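Local coordinates for YopX protein domain-containing protein (Enterococcus faecalis, PDB 2OX7) that is of unknown function but belongs to the YopX protein family and folds into several small antiparallel beta sheets, at residues P64-Q69 against N136-P141. Sequence-based numbering, arbitrary orientation.
Sequences PYVIMQ and NIHENP
The imidazole of His138 meets strand 65-71 through its CD2-NE2 side, where the selenium of Met68, a selenomethionine, lies at the ring edge, in plane, 4.6 Å from the centroid in a Met-aromatic contact. The ring projects from the Asx-turn loop that leaves strand 131-136 of one antiparallel sheet and reaches a strand of another, paired through Val66 and Met68 with strand 7-11. One face of the ring carries CG1 of Ile137, 3.9 Å above the plane and over its centre, and the ring also stacks with Trp10 of strand 7-11. Met68 CE approaches obliquely, 3.5 Å from His138 CD2, because the Met68 chain bends at its last torsion (chi3 -91°). Val66 adds a second oblique approach, its CG1 standing 3.7 Å from His138 NE2; with CG1 anti to the backbone N (chi1 173°), this methyl does the touching. The interface is small, 142 Å² in all, and its close contacts are van der Waals approaches of Val66 and Met68 to the imidazole. Within the loop, Asn136 OD1 closes the Asx turn by accepting from the backbone N of His138 at 3.0 Å, and extends it to an Asx motif through Glu139 N in a nearly straight bond (176°), whose donor stands above the carbonyl plane. Asn136 ND2 in turn donates to the anti lone pair of Glu139 OE2 at 2.9 Å, with the oxygen close to the amide plane.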
loop_
_atom_site.group_PDB
_atom_site.type_symbol
_atom_site.label_atom_id
_atom_site.label_comp_id
_atom_site.label_asym_id
_atom_site.label_seq_id
_atom_site.Cartn_x
_atom_site.Cartn_y
_atom_site.Cartn_z
ATOM N N PRO A 64 17.943 2.608 -28.625
ATOM C CA PRO A 64 17.023 3.742 -28.454
ATOM C C PRO A 64 15.576 3.335 -28.149
ATOM O O PRO A 64 14.645 3.961 -28.643
ATOM C CB PRO A 64 17.082 4.407 -29.823
ATOM C CG PRO A 64 17.194 3.256 -30.761
ATOM C CD PRO A 64 18.031 2.210 -30.046
ATOM N N TYR A 65 15.392 2.289 -27.361
ATOM C CA TYR A 65 14.045 1.801 -27.053
ATOM C C TYR A 65 13.833 1.820 -25.550
ATOM O O TYR A 65 14.718 1.409 -24.791
ATOM C CB TYR A 65 13.842 0.393 -27.593
ATOM C CG TYR A 65 13.989 0.295 -29.096
ATOM C CD1 TYR A 65 12.903 0.471 -29.941
ATOM C CD2 TYR A 65 15.238 0.030 -29.674
ATOM C CE1 TYR A 65 13.044 0.381 -31.321
ATOM C CE2 TYR A 65 15.389 -0.065 -31.046
ATOM C CZ TYR A 65 14.297 0.115 -31.866
ATOM O OH TYR A 65 14.455 0.006 -33.239
ATOM N N VAL A 66 12.668 2.320 -25.135
ATOM C CA VAL A 66 12.322 2.423 -23.715
ATOM C C VAL A 66 11.125 1.501 -23.510
ATOM O O VAL A 66 10.078 1.729 -24.120
ATOM C CB VAL A 66 11.948 3.876 -23.346
ATOM C CG1 VAL A 66 11.413 3.965 -21.917
ATOM C CG2 VAL A 66 13.155 4.820 -23.544
ATOM N N ILE A 67 11.274 0.469 -22.678
ATOM C CA ILE A 67 10.198 -0.523 -22.481
ATOM C C ILE A 67 9.273 -0.107 -21.328
ATOM O O ILE A 67 9.745 0.471 -20.320
ATOM C CB ILE A 67 10.758 -1.931 -22.200
ATOM C CG1 ILE A 67 11.638 -2.397 -23.357
ATOM C CG2 ILE A 67 9.633 -2.965 -22.012
ATOM C CD1 ILE A 67 10.864 -2.803 -24.619
HETATM N N MSE A 68 7.975 -0.403 -21.500
HETATM C CA MSE A 68 6.951 -0.133 -20.478
HETATM C C MSE A 68 6.052 -1.341 -20.440
HETATM O O MSE A 68 5.694 -1.881 -21.497
HETATM C CB MSE A 68 6.138 1.118 -20.825
HETATM C CG MSE A 68 6.924 2.419 -20.699
HETATM SE SE MSE A 68 6.103 3.806 -21.838
HETATM C CE MSE A 68 7.170 3.485 -23.485
ATOM N N GLN A 69 5.660 -1.765 -19.231
ATOM C CA GLN A 69 4.863 -2.966 -19.106
ATOM C C GLN A 69 3.428 -2.602 -18.769
ATOM O O GLN A 69 3.175 -1.598 -18.100
ATOM C CB GLN A 69 5.442 -3.867 -17.996
ATOM C CG GLN A 69 4.692 -5.184 -17.873
ATOM C CD GLN A 69 5.394 -6.201 -16.949
ATOM O OE1 GLN A 69 6.500 -5.953 -16.454
ATOM N NE2 GLN A 69 4.762 -7.360 -16.772
ATOM N N ASN A 136 0.762 9.752 -22.650
ATOM C CA ASN A 136 1.866 9.199 -21.909
ATOM C C ASN A 136 3.028 10.169 -21.977
ATOM O O ASN A 136 3.019 11.126 -22.776
ATOM C CB ASN A 136 2.220 7.806 -22.399
ATOM C CG ASN A 136 2.744 7.792 -23.852
ATOM O OD1 ASN A 136 3.873 8.160 -24.104
ATOM N ND2 ASN A 136 1.911 7.330 -24.789
ATOM N N ILE A 137 4.001 9.924 -21.122
ATOM C CA ILE A 137 5.109 10.839 -20.903
ATOM C C ILE A 137 6.034 10.949 -22.115
ATOM O O ILE A 137 6.775 11.925 -22.235
ATOM C CB ILE A 137 5.921 10.441 -19.611
ATOM C CG1 ILE A 137 6.508 9.048 -19.766
ATOM C CG2 ILE A 137 5.015 10.556 -18.391
ATOM C CD1 ILE A 137 7.540 8.636 -18.685
ATOM N N HIS A 138 5.985 9.977 -23.024
ATOM C CA HIS A 138 6.907 9.977 -24.165
ATOM C C HIS A 138 6.309 10.671 -25.372
ATOM O O HIS A 138 6.967 11.548 -25.997
ATOM C CB HIS A 138 7.315 8.537 -24.497
ATOM C CG HIS A 138 8.088 7.893 -23.411
ATOM N ND1 HIS A 138 9.273 8.423 -22.936
ATOM C CD2 HIS A 138 7.846 6.789 -22.674
ATOM C CE1 HIS A 138 9.728 7.661 -21.959
ATOM N NE2 HIS A 138 8.879 6.665 -21.781
ATOM N N GLU A 139 5.078 10.289 -25.715
ATOM C CA GLU A 139 4.371 10.865 -26.844
ATOM C C GLU A 139 3.860 12.242 -26.536
ATOM O O GLU A 139 3.614 13.025 -27.453
ATOM C CB GLU A 139 3.195 9.993 -27.287
ATOM C CG GLU A 139 3.607 8.706 -27.935
ATOM C CD GLU A 139 2.450 7.934 -28.482
ATOM O OE1 GLU A 139 2.258 7.960 -29.715
ATOM O OE2 GLU A 139 1.737 7.286 -27.696
ATOM N N ASN A 140 3.691 12.529 -25.244
ATOM C CA ASN A 140 3.070 13.762 -24.772
ATOM C C ASN A 140 3.884 14.390 -23.638
ATOM O O ASN A 140 3.353 14.615 -22.546
ATOM C CB ASN A 140 1.639 13.464 -24.322
ATOM C CG ASN A 140 0.864 12.721 -25.372
ATOM O OD1 ASN A 140 0.621 13.261 -26.460
ATOM N ND2 ASN A 140 0.527 11.461 -25.101
ATOM N N PRO A 141 5.168 14.687 -23.910
ATOM C CA PRO A 141 6.198 15.025 -22.914
ATOM C C PRO A 141 5.999 16.362 -22.199
ATOM O O PRO A 141 6.634 16.602 -21.172
ATOM C CB PRO A 141 7.492 15.037 -23.736
ATOM C CG PRO A 141 7.056 15.397 -25.119
ATOM C CD PRO A 141 5.706 14.736 -25.288
#